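Local coordinates for protein putative hexose oxidase (Nonomuraea sp. ATCC 39727, PDB 5AWV) that probably oxidises the sugar of glycopeptide antibiotics such as teicoplanin, using an FAD cofactor that is covalently bound to the protein, at residues A[275-278]-A[279-283]; A[383-386]-A[387-391]. All coordinates share one frame; numbering follows the deposited sequence.

Both contacts are local and sit where helices end, one after the other along the chain and neither nested nor crossing. Contact 1 (275-278 with 279-283) comes first, at the C-terminal end of helix 264-280, where the chain turns off toward strand 291-298 of the seven-stranded antiparallel sheet. About a hundred residues later, contact 2 (383-386 with 387-391) ends helix 377-387 and leads into strand 395-402, which pairs with 291-298 in that sheet. The centres of contacts 1 and 2 lie about 26 Å apart, and the two do not touch. Helix 264-280 still relates them, since its F267 and E264 meet V383 and Y384 of contact 2.

Contact 1 of 2, residues A[275-278]-A[279-283]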
loop_
_atom_site.group_PDB
_atom_site.type_symbol
_atom_site.label_atom_id
_atom_site.label_comp_id
_atom_site.label_asym_id
_atom_site.label_seq_id
_atom_site.Cartn_x
_atom_site.Cartn_y
_atom_site.Cartn_z
ATOM N N GLY A 275 -20.330 -6.723 14.491
ATOM C CA GLY A 275 -19.234 -7.593 14.895
ATOM C C GLY A 275 -19.587 -9.038 14.926
ATOM O O GLY A 275 -18.802 -9.879 14.462
ATOM N N GLU A 276 -20.766 -9.364 15.501
ATOM C CA GLU A 276 -21.257 -10.729 15.523
ATOM C C GLU A 276 -21.533 -11.307 14.150
ATOM O O GLU A 276 -21.282 -12.482 13.912
ATOM C CB GLU A 276 -22.492 -10.881 16.463
ATOM C CG GLU A 276 -21.990 -10.724 17.923
ATOM C CD GLU A 276 -23.054 -10.558 19.002
ATOM O OE1 GLU A 276 -22.716 -10.171 20.178
ATOM O OE2 GLU A 276 -24.217 -10.795 18.677
ATOM N N TRP A 277 -22.066 -10.479 13.246
ATOM C CA TRP A 277 -22.272 -10.916 11.880
ATOM C C TRP A 277 -20.880 -11.354 11.251
ATOM O O TRP A 277 -20.763 -12.438 10.689
ATOM C CB TRP A 277 -22.932 -9.812 11.020
ATOM C CG TRP A 277 -23.310 -10.343 9.723
ATOM C CD1 TRP A 277 -24.489 -10.938 9.352
ATOM C CD2 TRP A 277 -22.434 -10.426 8.580
ATOM N NE1 TRP A 277 -24.390 -11.356 8.041
ATOM C CE2 TRP A 277 -23.149 -11.026 7.548
ATOM C CE3 TRP A 277 -21.123 -9.941 8.320
ATOM C CZ2 TRP A 277 -22.582 -11.263 6.283
ATOM C CZ3 TRP A 277 -20.588 -10.172 7.048
ATOM C CH2 TRP A 277 -21.295 -10.801 6.061
ATOM N N TYR A 278 -19.883 -10.513 11.366
ATOM C CA TYR A 278 -18.508 -10.847 10.911
ATOM C C TYR A 278 -17.942 -12.089 11.619
ATOM O O TYR A 278 -17.291 -12.873 10.944
ATOM C CB TYR A 278 -17.516 -9.648 10.912
ATOM C CG TYR A 278 -17.579 -8.835 9.649
ATOM C CD1 TYR A 278 -16.867 -9.231 8.530
ATOM C CD2 TYR A 278 -18.434 -7.758 9.515
ATOM C CE1 TYR A 278 -16.893 -8.556 7.334
ATOM C CE2 TYR A 278 -18.508 -7.068 8.302
ATOM C CZ TYR A 278 -17.699 -7.455 7.187
ATOM O OH TYR A 278 -17.761 -6.775 5.970
ATOM N N GLU A 279 -18.254 -12.354 12.898
ATOM C CA GLU A 279 -17.786 -13.598 13.539
ATOM C C GLU A 279 -18.371 -14.805 12.897
ATOM O O GLU A 279 -17.700 -15.808 12.815
ATOM C CB GLU A 279 -18.160 -13.680 15.016
ATOM C CG GLU A 279 -17.497 -12.695 15.890
ATOM C CD GLU A 279 -17.981 -12.752 17.366
ATOM O OE1 GLU A 279 -17.536 -11.945 18.204
ATOM O OE2 GLU A 279 -18.861 -13.547 17.685
ATOM N N ARG A 280 -19.634 -14.730 12.469
ATOM C CA ARG A 280 -20.332 -15.848 11.885
ATOM C C ARG A 280 -20.072 -16.050 10.420
ATOM O O ARG A 280 -20.188 -17.173 9.946
ATOM C CB ARG A 280 -21.874 -15.737 12.088
ATOM C CG ARG A 280 -22.332 -15.749 13.543
ATOM C CD ARG A 280 -23.889 -15.799 13.657
ATOM N NE ARG A 280 -24.555 -14.674 12.947
ATOM C CZ ARG A 280 -24.827 -13.452 13.454
ATOM N NH1 ARG A 280 -24.531 -13.146 14.729
ATOM N NH2 ARG A 280 -25.385 -12.504 12.673
ATOM N N ASN A 281 -19.714 -14.987 9.701
ATOM C CA ASN A 281 -19.727 -15.015 8.227
ATOM C C ASN A 281 -18.366 -14.655 7.513
ATOM O O ASN A 281 -18.374 -13.966 6.462
ATOM C CB ASN A 281 -20.856 -14.122 7.768
ATOM C CG ASN A 281 -22.223 -14.690 8.217
ATOM O OD1 ASN A 281 -22.555 -15.790 7.833
ATOM N ND2 ASN A 281 -22.883 -14.027 9.103
ATOM N N SER A 282 -17.250 -15.059 8.141
ATOM C CA SER A 282 -15.942 -14.749 7.602
ATOM C C SER A 282 -15.128 -15.985 7.308
ATOM O O SER A 282 -13.919 -15.904 7.108
ATOM C CB SER A 282 -15.245 -13.801 8.532
ATOM O OG SER A 282 -16.033 -12.621 8.591
ATOM N N GLY A 283 -15.750 -17.150 7.344
ATOM C CA GLY A 283 -15.065 -18.409 7.013
ATOM C C GLY A 283 -14.749 -18.467 5.523
ATOM O O GLY A 283 -15.479 -17.886 4.709
HETATM O O HOH W 1 -25.744 -10.934 16.459
#
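The C-terminal end of helix 264-280 is built here, and N281, the first residue beyond the helical conformation, folds its side chain back over W277. N281 CB sits 3.7 Å from the centroid of the six-membered ring of W277, only 12° off the ring normal: a CH-pi contact. CG of N281 stands anti to its own carbonyl carbon (chi1 -65°), which swings the amide over that same indole, the two planes 37° apart. From there N281 ND2 reaches W277 O at 3.1 Å in a weak, bent bond, and the backbone N of N281 adds another weak one to the same oxygen. H329 and Y288 meet the indole edge-to-face.

R280, one turn on from E276, bends at chi3 and lays a face of its guanidinium against E276 O and W277 CA. This plane stands almost perpendicular to the indole. A water joins the charged ends, donating a hydrogen bond to E276 OE2 at 2.7 Å and accepting one from R280 NH1, whereas E276 OE1 makes a salt bridge to R374.

Beyond N281, S282 OG pairs with R170, which bonds N281 O as well and so ties the helix end to helix 169-172. The same hydroxyl donates from S282 OG to Y278 O at 2.7 Å, in the carbonyl plane and on a lone pair.

Contact 2 of 2, residues A[383-386]-A[387-391]; sequences VYEN and MTHMD
Y384 O is gripped twice by one residue, T388, whose OG1 donates to it at 2.8 Å and whose backbone N does so at 3.0 Å. The two donors come in from opposite faces of the carbonyl plane, the hydroxyl tilted 33° from it. A chi1 of 52° tucks OG1 of T388 in over its own backbone, flanked by N and C, a rotation that turns the hydroxyl back to the preceding turn and leaves CG2 to lie over a face of the Y384 ring. That methyl, T388 CG2, is 3.8 Å from the centroid of the Y384 ring, displaced toward the rim on the CZ side, in a CH-pi contact. The tyrosine ring also meets F267 of helix 264-280.

All this happens where helix 377-387 runs out, and the side chain of H389 folds back onto the last helical turn: H389 ND1 donates to E385 O at 2.9 Å, lying in the carbonyl plane. The E385 side chain bends at chi2, and its OE2 lies 2.9 Å from H389 ND1, the carboxylate and imidazole planes 31° apart. A carboxylate so near could favour the protonated imidazole. The side chain of E385 also comes within about 4 Å of a bound mannose.

The backbone N of H389 meets N386 O from well above the carbonyl plane, and W444 NE1 bonds that oxygen too. ND2 of N386 bonds A382 O and D451, while its OD1 takes K447; D451 and K447 share helix 438-452 with W444. On the buried side, V383 and M387 run alongside each other, with CG1 of V383 4.1 Å from CG of M387.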
loop_
_atom_site.group_PDB
_atom_site.type_symbol
_atom_site.label_atom_id
_atom_site.label_comp_id
_atom_site.label_asym_id
_atom_site.label_seq_id
_atom_site.Cartn_x
_atom_site.Cartn_y
_atom_site.Cartn_z
ATOM N N VAL A 383 -15.234 3.183 22.712
ATOM C CA VAL A 383 -15.396 3.852 21.440
ATOM C C VAL A 383 -16.483 4.987 21.517
ATOM O O VAL A 383 -16.295 6.115 21.025
ATOM C CB VAL A 383 -15.756 2.840 20.335
ATOM C CG1 VAL A 383 -16.129 3.521 19.089
ATOM C CG2 VAL A 383 -14.600 1.847 20.090
ATOM N N TYR A 384 -17.663 4.620 22.049
ATOM C CA TYR A 384 -18.778 5.616 22.159
ATOM C C TYR A 384 -18.313 6.822 22.905
ATOM O O TYR A 384 -18.565 7.913 22.448
ATOM C CB TYR A 384 -19.987 5.026 22.835
ATOM C CG TYR A 384 -21.162 5.950 22.780
ATOM C CD1 TYR A 384 -21.798 6.164 21.598
ATOM C CD2 TYR A 384 -21.642 6.620 23.927
ATOM C CE1 TYR A 384 -22.875 6.988 21.472
ATOM C CE2 TYR A 384 -22.741 7.469 23.819
ATOM C CZ TYR A 384 -23.327 7.649 22.592
ATOM O OH TYR A 384 -24.376 8.461 22.367
ATOM N N GLU A 385 -17.676 6.619 24.047
ATOM C CA GLU A 385 -17.239 7.692 24.895
ATOM C C GLU A 385 -16.303 8.649 24.185
ATOM O O GLU A 385 -16.513 9.853 24.212
ATOM C CB GLU A 385 -16.619 7.151 26.200
ATOM C CG GLU A 385 -15.674 8.067 27.022
ATOM C CD GLU A 385 -16.182 9.470 27.287
ATOM O OE1 GLU A 385 -15.346 10.410 27.520
ATOM O OE2 GLU A 385 -17.442 9.641 27.275
ATOM N N ASN A 386 -15.235 8.134 23.528
ATOM C CA ASN A 386 -14.345 9.025 22.834
ATOM C C ASN A 386 -14.949 9.652 21.581
ATOM O O ASN A 386 -14.697 10.848 21.220
ATOM C CB ASN A 386 -12.989 8.247 22.620
ATOM C CG ASN A 386 -12.273 7.980 23.887
ATOM O OD1 ASN A 386 -11.553 8.831 24.367
ATOM N ND2 ASN A 386 -12.441 6.836 24.471
ATOM N N MET A 387 -15.808 8.916 20.868
ATOM C CA MET A 387 -16.406 9.472 19.664
ATOM C C MET A 387 -17.454 10.594 19.947
ATOM O O MET A 387 -17.808 11.327 19.037
ATOM C CB MET A 387 -17.098 8.367 18.827
ATOM C CG MET A 387 -16.163 7.453 18.012
ATOM S SD MET A 387 -14.983 8.321 16.982
ATOM C CE MET A 387 -16.098 9.223 15.920
ATOM N N THR A 388 -18.015 10.604 21.152
ATOM C CA THR A 388 -18.964 11.629 21.550
ATOM C C THR A 388 -18.327 12.783 22.285
ATOM O O THR A 388 -19.044 13.713 22.635
ATOM C CB THR A 388 -20.130 11.018 22.376
ATOM O OG1 THR A 388 -19.659 10.235 23.463
ATOM C CG2 THR A 388 -20.928 10.191 21.520
ATOM N N HIS A 389 -17.005 12.751 22.485
ATOM C CA HIS A 389 -16.212 13.784 23.157
ATOM C C HIS A 389 -14.990 14.170 22.347
ATOM O O HIS A 389 -13.842 13.853 22.648
ATOM C CB HIS A 389 -15.949 13.346 24.575
ATOM C CG HIS A 389 -17.257 13.246 25.321
ATOM N ND1 HIS A 389 -17.861 12.040 25.630
ATOM C CD2 HIS A 389 -18.158 14.218 25.648
ATOM C CE1 HIS A 389 -19.044 12.279 26.190
ATOM N NE2 HIS A 389 -19.239 13.593 26.227
ATOM N N MET A 390 -15.304 14.834 21.253
ATOM C CA MET A 390 -14.297 15.214 20.260
ATOM C C MET A 390 -14.387 16.694 19.919
ATOM O O MET A 390 -14.381 17.103 18.755
ATOM C CB MET A 390 -14.388 14.259 19.033
ATOM C CG MET A 390 -15.610 14.280 18.167
ATOM S SD MET A 390 -15.633 12.709 17.179
ATOM C CE MET A 390 -14.567 13.217 15.900
ATOM N N ASP A 391 -14.501 17.519 20.958
ATOM C CA ASP A 391 -14.498 18.955 20.753
ATOM C C ASP A 391 -13.096 19.377 20.316
ATOM O O ASP A 391 -12.108 18.975 20.904
ATOM C CB ASP A 391 -14.904 19.692 22.038
ATOM C CG ASP A 391 -16.428 19.585 22.326
ATOM O OD1 ASP A 391 -17.218 19.370 21.365
ATOM O OD2 ASP A 391 -16.839 19.725 23.510
HETATM O O HOH W 2 -12.508 12.111 24.138
#